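Local coordinates for McyG protein (PDB 4R0M) that probably activates a phenylalanine-like substrate as its acyl-adenylate and loads it onto the adjoining peptidyl carrier domain during microcystin assembly, at residues A[222-226]-A[227-231]; A[261-265]-A[266-270]; A[439-443]-A[444-448]. One frame throughout, in Å; residues are numbered along the deposited sequence.

Contact 1: residues A[222-226]-A[227-231]; sequences MPLDH and VGAIV. With FA5 (adenosine-5'-[phenylalaninyl-phosphate]), chain C.
The carbonyl oxygen of His-226 is gripped by two backbone amides from the first turn of helix 227-240. Ile-230 N reaches His-226 O at 3.1 Å, in the carbonyl plane, while the bond from Ala-229 N is weak and bent. His-226 is the N-cap of that helix, and its own ring supplies a second cap: Gly-228 N donates to His-226 ND1 over 3.1 Å in a nearly straight bond (169°), although the donor sits 34° out of the ring plane. With CG anti to the backbone N (chi1 -168°), the imidazole folds back over the start of the helix, where this bond can form. On the other side of the ring, His-226 NE2 makes a weak, bent hydrogen bond to OP3 of the phenylalanyl-adenylate, 3.0 Å away near the ring plane. The cap thus fixes the rotation of a ring that meets the bond between acyl group and phosphate in the adenylation pocket.

Further back, the loop makes a type I beta turn from Pro-223 to His-226 and lies over Ala-229, whose CB is 3.4 Å from Pro-223 O and 4.2 Å from Leu-224 CD2. Asn-80, Phe-83 and Ile-84 of helix 80-93 pack on Leu-224, and Ser-530 and Ile-531 touch the His-226 side chain. Asp-225 turns away from the helix, and its OD2 is hydrogen-bonded to Thr-101 OG1. On the flank of the imidazole, Val-227 CG1 packs 3.7 Å from His-226 CE1, and Gly-228 CA comes within 4.0 Å of CD2 on the phenyl ring of the ligand.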
loop_
_atom_site.group_PDB
_atom_site.type_symbol
_atom_site.label_atom_id
_atom_site.label_comp_id
_atom_site.label_asym_id
_atom_site.label_seq_id
_atom_site.Cartn_x
_atom_site.Cartn_y
_atom_site.Cartn_z
HETATM N N MSE A 222 -3.797 2.849 -7.069
HETATM C CA MSE A 222 -3.908 1.871 -6.019
HETATM C C MSE A 222 -5.267 1.912 -5.439
HETATM O O MSE A 222 -5.891 2.917 -5.547
HETATM C CB MSE A 222 -2.934 2.177 -4.908
HETATM C CG MSE A 222 -1.472 1.956 -5.262
HETATM SE SE MSE A 222 -0.856 0.213 -5.828
HETATM C CE MSE A 222 -0.676 0.588 -7.679
ATOM N N PRO A 223 -5.756 0.847 -4.854
ATOM C CA PRO A 223 -7.107 0.873 -4.280
ATOM C C PRO A 223 -7.234 1.892 -3.148
ATOM O O PRO A 223 -6.286 2.108 -2.394
ATOM C CB PRO A 223 -7.312 -0.558 -3.759
ATOM C CG PRO A 223 -5.956 -1.167 -3.711
ATOM C CD PRO A 223 -5.150 -0.494 -4.779
ATOM N N LEU A 224 -8.413 2.497 -3.042
ATOM C CA LEU A 224 -8.628 3.651 -2.173
ATOM C C LEU A 224 -8.626 3.365 -0.677
ATOM O O LEU A 224 -8.526 4.291 0.122
ATOM C CB LEU A 224 -9.915 4.384 -2.568
ATOM C CG LEU A 224 -9.950 5.127 -3.908
ATOM C CD1 LEU A 224 -11.306 5.782 -4.090
ATOM C CD2 LEU A 224 -8.850 6.171 -4.008
ATOM N N ASP A 225 -8.737 2.095 -0.292
ATOM C CA ASP A 225 -8.736 1.731 1.130
ATOM C C ASP A 225 -7.346 1.807 1.759
ATOM O O ASP A 225 -7.221 1.846 2.980
ATOM C CB ASP A 225 -9.335 0.338 1.348
ATOM C CG ASP A 225 -8.641 -0.729 0.534
ATOM O OD1 ASP A 225 -8.986 -0.876 -0.660
ATOM O OD2 ASP A 225 -7.758 -1.419 1.088
ATOM N N HIS A 226 -6.309 1.824 0.928
ATOM C CA HIS A 226 -4.939 1.895 1.424
ATOM C C HIS A 226 -4.510 3.301 1.767
ATOM O O HIS A 226 -4.928 4.264 1.121
ATOM C CB HIS A 226 -3.982 1.276 0.422
ATOM C CG HIS A 226 -2.604 1.043 0.976
ATOM N ND1 HIS A 226 -1.617 1.948 0.858
ATOM C CD2 HIS A 226 -2.069 -0.037 1.680
ATOM C CE1 HIS A 226 -0.506 1.477 1.450
ATOM N NE2 HIS A 226 -0.782 0.259 1.951
ATOM N N VAL A 227 -3.657 3.418 2.783
ATOM C CA VAL A 227 -3.209 4.712 3.321
ATOM C C VAL A 227 -2.511 5.627 2.298
ATOM O O VAL A 227 -2.605 6.855 2.390
ATOM C CB VAL A 227 -2.326 4.513 4.581
ATOM C CG1 VAL A 227 -0.956 3.955 4.217
ATOM C CG2 VAL A 227 -2.195 5.807 5.373
ATOM N N GLY A 228 -1.828 5.026 1.324
ATOM C CA GLY A 228 -1.128 5.776 0.284
ATOM C C GLY A 228 -2.071 6.485 -0.669
ATOM O O GLY A 228 -1.752 7.556 -1.190
ATOM N N ALA A 229 -3.235 5.881 -0.893
ATOM C CA ALA A 229 -4.260 6.438 -1.768
ATOM C C ALA A 229 -5.142 7.456 -1.039
ATOM O O ALA A 229 -5.587 8.434 -1.637
ATOM C CB ALA A 229 -5.108 5.323 -2.361
ATOM N N ILE A 230 -5.392 7.218 0.247
ATOM C CA ILE A 230 -6.219 8.109 1.059
ATOM C C ILE A 230 -5.487 9.410 1.383
ATOM O O ILE A 230 -6.056 10.500 1.276
ATOM C CB ILE A 230 -6.655 7.435 2.379
ATOM C CG1 ILE A 230 -7.566 6.241 2.090
ATOM C CG2 ILE A 230 -7.362 8.430 3.296
ATOM C CD1 ILE A 230 -7.715 5.278 3.246
ATOM N N VAL A 231 -4.222 9.285 1.769
ATOM C CA VAL A 231 -3.480 10.405 2.320
ATOM C C VAL A 231 -2.564 11.063 1.289
ATOM O O VAL A 231 -2.829 12.192 0.867
ATOM C CB VAL A 231 -2.705 9.994 3.595
ATOM C CG1 VAL A 231 -2.137 11.214 4.292
ATOM C CG2 VAL A 231 -3.616 9.247 4.557
HETATM C C FA5 C . 2.239 0.529 3.086
HETATM O O FA5 C . 2.480 -0.413 2.341
HETATM C CA FA5 C . 2.952 1.844 2.895
HETATM N N FA5 C . 4.352 1.497 2.826
HETATM C CB FA5 C . 2.550 2.545 1.590
HETATM C CG FA5 C . 3.287 3.823 1.171
HETATM C CD1 FA5 C . 4.515 4.225 1.697
HETATM C CD2 FA5 C . 2.704 4.636 0.189
HETATM C CE1 FA5 C . 5.134 5.404 1.263
HETATM C CE2 FA5 C . 3.316 5.813 -0.258
HETATM C CZ FA5 C . 4.540 6.201 0.284
HETATM P P FA5 C . 1.249 -0.984 5.116
HETATM O OP1 FA5 C . 0.356 -2.019 4.485
HETATM O OP2 FA5 C . 0.952 -0.533 6.524
HETATM O OP3 FA5 C . 1.273 0.332 4.166
HETATM O "O5'" FA5 C . 2.742 -1.591 5.077
HETATM C "C5'" FA5 C . 3.861 -0.921 5.651
HETATM C "C4'" FA5 C . 5.081 -1.815 5.493
HETATM O "O4'" FA5 C . 5.448 -1.989 4.119
HETATM C "C3'" FA5 C . 6.321 -1.245 6.150
HETATM O "O3'" FA5 C . 6.352 -1.503 7.553
HETATM C "C2'" FA5 C . 7.425 -1.970 5.414
HETATM O "O2'" FA5 C . 7.638 -3.268 5.981
HETATM C "C1'" FA5 C . 6.866 -2.143 4.017
HETATM N N9 FA5 C . 7.445 -1.092 3.140
HETATM C C8 FA5 C . 6.821 0.032 2.745
HETATM N N7 FA5 C . 7.613 0.788 1.945
HETATM C C5 FA5 C . 8.788 0.145 1.823
HETATM C C6 FA5 C . 10.074 0.383 1.122
HETATM N N6 FA5 C . 10.269 1.493 0.372
HETATM N N1 FA5 C . 11.053 -0.544 1.255
HETATM C C2 FA5 C . 10.879 -1.654 2.002
HETATM N N3 FA5 C . 9.738 -1.938 2.659
HETATM C C4 FA5 C . 8.675 -1.093 2.614
#

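Contact 2: residues A[261-265]-A[266-270]; sequences ELIQK and HQVSI
Val-268 N donates to Ile-263 O, five residues back, at 3.0 Å; the bond is straight (165°) and lands on a lone pair of the carbonyl. Inside it runs a second, shorter loop, Gln-267 N to Gln-264 O, which at 3.5 Å is weak. His-266 N still keeps a helical bond to Leu-262 O, 3.1 Å long, although the donor stands above the carbonyl plane. The chain then reverses at Gln-267, the residue with positive phi (49°), and this brings Val-268 back over the helix. The side chains of Val-268 and Ile-263 cross at about a right angle; Val-268 CB lies 4.1 Å from Ile-263 CG2, while Val-268 CG2 lies 3.7 Å from Leu-262 O.

The imidazole of His-266 follows the helix instead of leaving it. CG stands anti to the carbonyl carbon (chi1 -72°), and the ring runs alongside both Leu-262 and Lys-265, pointing the same way as each. Leu-262 O meets the ring edge in plane, Leu-262 CD2 is 4.0 Å from His-266 CD2, and Lys-265 CD passes 3.9 Å from His-266 NE2. The lysine chain is extended, so its ammonium ends beyond the ring.

One carboxylate gathers the two ends: Glu-43 OE2 takes a salt bridge from Lys-265 NZ and a hydrogen bond from His-266 NE2, tying the helix end to strand 43-47. Behind, Val-268 rests on Val-217, Leu-219 and Ile-245 of the central sheet. The paired bonds and the apolar contact of Ile-263 with Val-268 make this a Schellman motif, closing helix 258-265 before strand 270-273 in a beta-alpha-beta crossover.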
loop_
_atom_site.group_PDB
_atom_site.type_symbol
_atom_site.label_atom_id
_atom_site.label_comp_id
_atom_site.label_asym_id
_atom_site.label_seq_id
_atom_site.Cartn_x
_atom_site.Cartn_y
_atom_site.Cartn_z
ATOM N N GLU A 261 0.457 6.350 -20.401
ATOM C CA GLU A 261 -0.467 7.096 -21.248
ATOM C C GLU A 261 -1.169 8.200 -20.454
ATOM O O GLU A 261 -1.306 9.331 -20.931
ATOM C CB GLU A 261 -1.495 6.139 -21.864
ATOM C CG GLU A 261 -2.595 6.803 -22.686
ATOM C CD GLU A 261 -2.209 7.058 -24.135
ATOM O OE1 GLU A 261 -1.013 6.961 -24.485
ATOM O OE2 GLU A 261 -3.118 7.359 -24.939
ATOM N N LEU A 262 -1.603 7.862 -19.242
ATOM C CA LEU A 262 -2.329 8.799 -18.388
ATOM C C LEU A 262 -1.431 9.888 -17.800
ATOM O O LEU A 262 -1.878 11.021 -17.604
ATOM C CB LEU A 262 -3.084 8.054 -17.286
ATOM C CG LEU A 262 -4.315 7.242 -17.715
ATOM C CD1 LEU A 262 -4.687 6.235 -16.635
ATOM C CD2 LEU A 262 -5.500 8.135 -18.063
ATOM N N ILE A 263 -0.171 9.545 -17.530
ATOM C CA ILE A 263 0.821 10.530 -17.097
ATOM C C ILE A 263 1.030 11.582 -18.193
ATOM O O ILE A 263 1.072 12.781 -17.911
ATOM C CB ILE A 263 2.168 9.870 -16.711
ATOM C CG1 ILE A 263 2.011 9.042 -15.430
ATOM C CG2 ILE A 263 3.256 10.921 -16.519
ATOM C CD1 ILE A 263 3.112 8.026 -15.204
ATOM N N GLN A 264 1.137 11.117 -19.436
ATOM C CA GLN A 264 1.332 11.977 -20.599
ATOM C C GLN A 264 0.104 12.843 -20.888
ATOM O O GLN A 264 0.225 14.057 -21.069
ATOM C CB GLN A 264 1.672 11.126 -21.826
ATOM C CG GLN A 264 1.906 11.921 -23.102
ATOM C CD GLN A 264 2.048 11.035 -24.326
ATOM O OE1 GLN A 264 3.147 10.860 -24.849
ATOM N NE2 GLN A 264 0.934 10.467 -24.786
ATOM N N LYS A 265 -1.064 12.203 -20.930
ATOM C CA LYS A 265 -2.327 12.855 -21.273
ATOM C C LYS A 265 -2.719 13.956 -20.285
ATOM O O LYS A 265 -3.218 15.007 -20.688
ATOM C CB LYS A 265 -3.445 11.811 -21.362
ATOM C CG LYS A 265 -4.790 12.353 -21.820
ATOM C CD LYS A 265 -5.894 11.326 -21.630
ATOM C CE LYS A 265 -7.249 11.896 -22.020
ATOM N NZ LYS A 265 -8.323 10.863 -21.981
ATOM N N HIS A 266 -2.492 13.706 -18.998
ATOM C CA HIS A 266 -2.923 14.623 -17.946
ATOM C C HIS A 266 -1.808 15.447 -17.372
ATOM O O HIS A 266 -2.010 16.182 -16.402
ATOM C CB HIS A 266 -3.624 13.852 -16.837
ATOM C CG HIS A 266 -4.985 13.335 -17.225
ATOM N ND1 HIS A 266 -6.097 14.081 -17.119
ATOM C CD2 HIS A 266 -5.385 12.102 -17.733
ATOM C CE1 HIS A 266 -7.157 13.368 -17.535
ATOM N NE2 HIS A 266 -6.721 12.156 -17.910
ATOM N N GLN A 267 -0.623 15.340 -17.973
ATOM C CA GLN A 267 0.569 16.050 -17.506
ATOM C C GLN A 267 0.770 15.868 -16.000
ATOM O O GLN A 267 0.849 16.836 -15.238
ATOM C CB GLN A 267 0.521 17.535 -17.905
ATOM C CG GLN A 267 0.769 17.786 -19.388
ATOM C CD GLN A 267 2.174 17.406 -19.820
ATOM O OE1 GLN A 267 2.374 16.415 -20.521
ATOM N NE2 GLN A 267 3.159 18.187 -19.387
ATOM N N VAL A 268 0.845 14.602 -15.591
ATOM C CA VAL A 268 0.945 14.216 -14.186
ATOM C C VAL A 268 2.348 14.483 -13.648
ATOM O O VAL A 268 3.344 14.161 -14.299
ATOM C CB VAL A 268 0.544 12.736 -14.003
ATOM C CG1 VAL A 268 0.825 12.246 -12.589
ATOM C CG2 VAL A 268 -0.925 12.545 -14.354
ATOM N N SER A 269 2.415 15.078 -12.461
ATOM C CA SER A 269 3.687 15.459 -11.847
ATOM C C SER A 269 4.065 14.584 -10.650
ATOM O O SER A 269 5.242 14.489 -10.299
ATOM C CB SER A 269 3.649 16.931 -11.423
ATOM O OG SER A 269 2.595 17.171 -10.504
ATOM N N ILE A 270 3.060 13.975 -10.021
ATOM C CA ILE A 270 3.257 13.131 -8.839
ATOM C C ILE A 270 2.466 11.832 -8.993
ATOM O O ILE A 270 1.258 11.861 -9.243
ATOM C CB ILE A 270 2.807 13.838 -7.534
ATOM C CG1 ILE A 270 3.536 15.175 -7.343
ATOM C CG2 ILE A 270 3.022 12.931 -6.325
ATOM C CD1 ILE A 270 2.919 16.065 -6.282
#

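Contact 3: residues A[439-443]-A[444-448]; sequences EIIIN and GVNYF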
loop_
_atom_site.group_PDB
_atom_site.type_symbol
_atom_site.label_atom_id
_atom_site.label_comp_id
_atom_site.label_asym_id
_atom_site.label_seq_id
_atom_site.Cartn_x
_atom_site.Cartn_y
_atom_site.Cartn_z
ATOM N N GLU A 439 13.816 -12.996 7.909
ATOM C CA GLU A 439 15.193 -13.076 7.433
ATOM C C GLU A 439 15.489 -14.441 6.827
ATOM O O GLU A 439 14.975 -15.462 7.289
ATOM C CB GLU A 439 16.166 -12.806 8.580
ATOM C CG GLU A 439 16.131 -11.382 9.110
ATOM C CD GLU A 439 16.622 -11.283 10.539
ATOM O OE1 GLU A 439 17.522 -10.458 10.801
ATOM O OE2 GLU A 439 16.109 -12.031 11.401
ATOM N N ILE A 440 16.314 -14.447 5.785
ATOM C CA ILE A 440 16.766 -15.684 5.165
ATOM C C ILE A 440 18.246 -15.879 5.497
ATOM O O ILE A 440 19.129 -15.351 4.815
ATOM C CB ILE A 440 16.504 -15.701 3.641
ATOM C CG1 ILE A 440 15.017 -15.448 3.355
ATOM C CG2 ILE A 440 16.950 -17.026 3.032
ATOM C CD1 ILE A 440 14.690 -15.151 1.907
ATOM N N ILE A 441 18.498 -16.621 6.572
ATOM C CA ILE A 441 19.855 -16.893 7.041
ATOM C C ILE A 441 20.183 -18.373 6.858
ATOM O O ILE A 441 19.510 -19.246 7.414
ATOM C CB ILE A 441 20.050 -16.478 8.520
ATOM C CG1 ILE A 441 19.684 -15.001 8.718
ATOM C CG2 ILE A 441 21.484 -16.744 8.965
ATOM C CD1 ILE A 441 19.506 -14.581 10.163
ATOM N N ILE A 442 21.212 -18.643 6.060
ATOM C CA ILE A 442 21.650 -20.007 5.779
ATOM C C ILE A 442 23.160 -20.111 5.998
ATOM O O ILE A 442 23.944 -19.472 5.288
ATOM C CB ILE A 442 21.250 -20.443 4.351
ATOM C CG1 ILE A 442 19.726 -20.462 4.213
ATOM C CG2 ILE A 442 21.803 -21.823 4.032
ATOM C CD1 ILE A 442 19.222 -20.137 2.826
ATOM N N ASN A 443 23.548 -20.914 6.991
ATOM C CA ASN A 443 24.941 -21.034 7.446
ATOM C C ASN A 443 25.536 -19.717 7.956
ATOM O O ASN A 443 26.715 -19.426 7.732
ATOM C CB ASN A 443 25.833 -21.652 6.361
ATOM C CG ASN A 443 25.820 -23.166 6.387
ATOM O OD1 ASN A 443 26.269 -23.789 7.351
ATOM N ND2 ASN A 443 25.315 -23.768 5.319
ATOM N N GLY A 444 24.712 -18.929 8.643
ATOM C CA GLY A 444 25.140 -17.639 9.182
ATOM C C GLY A 444 25.218 -16.527 8.149
ATOM O O GLY A 444 25.462 -15.371 8.500
ATOM N N VAL A 445 25.008 -16.878 6.880
ATOM C CA VAL A 445 25.074 -15.926 5.770
ATOM C C VAL A 445 23.701 -15.306 5.497
ATOM O O VAL A 445 22.721 -16.022 5.272
ATOM C CB VAL A 445 25.617 -16.590 4.478
ATOM C CG1 VAL A 445 25.736 -15.573 3.349
ATOM C CG2 VAL A 445 26.962 -17.255 4.734
ATOM N N ASN A 446 23.643 -13.976 5.523
ATOM C CA ASN A 446 22.411 -13.240 5.236
ATOM C C ASN A 446 22.052 -13.237 3.754
ATOM O O ASN A 446 22.875 -12.890 2.904
ATOM C CB ASN A 446 22.517 -11.795 5.736
ATOM C CG ASN A 446 22.411 -11.686 7.244
ATOM O OD1 ASN A 446 21.567 -12.327 7.872
ATOM N ND2 ASN A 446 23.263 -10.855 7.833
ATOM N N TYR A 447 20.817 -13.632 3.457
ATOM C CA TYR A 447 20.263 -13.527 2.110
ATOM C C TYR A 447 19.021 -12.642 2.139
ATOM O O TYR A 447 18.352 -12.528 3.171
ATOM C CB TYR A 447 19.937 -14.910 1.537
ATOM C CG TYR A 447 21.159 -15.761 1.269
ATOM C CD1 TYR A 447 21.814 -15.708 0.037
ATOM C CD2 TYR A 447 21.668 -16.615 2.249
ATOM C CE1 TYR A 447 22.937 -16.482 -0.212
ATOM C CE2 TYR A 447 22.790 -17.391 2.010
ATOM C CZ TYR A 447 23.419 -17.321 0.778
ATOM O OH TYR A 447 24.531 -18.092 0.537
ATOM N N PHE A 448 18.716 -12.015 1.007
ATOM C CA PHE A 448 17.641 -11.027 0.950
ATOM C C PHE A 448 16.589 -11.389 -0.090
ATOM O O PHE A 448 16.895 -11.558 -1.273
ATOM C CB PHE A 448 18.216 -9.623 0.723
ATOM C CG PHE A 448 19.293 -9.253 1.705
ATOM C CD1 PHE A 448 18.967 -8.765 2.967
ATOM C CD2 PHE A 448 20.637 -9.415 1.378
ATOM C CE1 PHE A 448 19.960 -8.435 3.879
ATOM C CE2 PHE A 448 21.633 -9.084 2.284
ATOM C CZ PHE A 448 21.294 -8.596 3.538
#
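Ile-440 and Tyr-447 form the firm end of this hairpin, joined by Tyr-447 N donating to Ile-440 O at 2.8 Å, nearly along the C=O axis. The two side chains cross at about a right angle, and Ile-440 CG2 touches Tyr-447 CB at 4.0 Å. The tyrosine CG is anti to the carbonyl carbon (chi1 -67°), which lays the ring along the neighbouring strand toward the turn. Ile-440 O meets the ring's edge in plane, and Tyr-447 CE2 comes 4.1 Å from Ile-442 CB. Three residues of this face are backed by other parts of the chain: Ile-440 packs on Ala-449 and Leu-452 of the following helix, while Ile-442 and Tyr-447 both touch Ile-513. Val-445, near the turn, is the exposed member of the same face.

The other face is looser and looks to solvent. Ile-441 and Asn-446, a non-hydrogen-bonded pair, lie side by side and point the same way, with Asn-446 OD1 3.4 Å from Ile-441 CG1. Ile-441 CG2 leans toward the turn and reaches Gly-444 CA at 3.8 Å.

Near the turn, Val-445 O accepts from Ile-442 N at 3.1 Å and also receives a CA-H...O contact from Ile-441 CA. The return bond, Val-445 N to Ile-442 O, is 3.2 Å long, but its donor stands well above the carbonyl plane. Asn-443 and Gly-444, both exposed and both with positive phi, occupy the two middle positions. An Asn-Gly pair there is the classic sequence of the type I' turn, and the whole is a beta hairpin with a two-residue loop, probably that of the A8 core motif of adenylation domains.

Contacts 1, 2 and 3 follow in that order along the chain. The first two belong to one alpha/beta domain: strand 217-220 runs into contact 1, contact 2 leads into strand 270-273, and these strands are neighbours in the central mixed sheet. Their centres are about 19 Å apart, and Ile-270 packs on Phe-232 and Leu-233 of helix 227-240, the helix that contact 1 starts. Contact 3 is a separate two-stranded surface hairpin, about 34 Å from contact 1 and about 42 Å from contact 2, centre to centre. Only contact 1 holds pocket residues; Lys-533, beyond the hairpin, also binds the adenylate, consistent with the adenylate-forming conformation, in which the C-terminal part of the adenylation domain closes over the pocket.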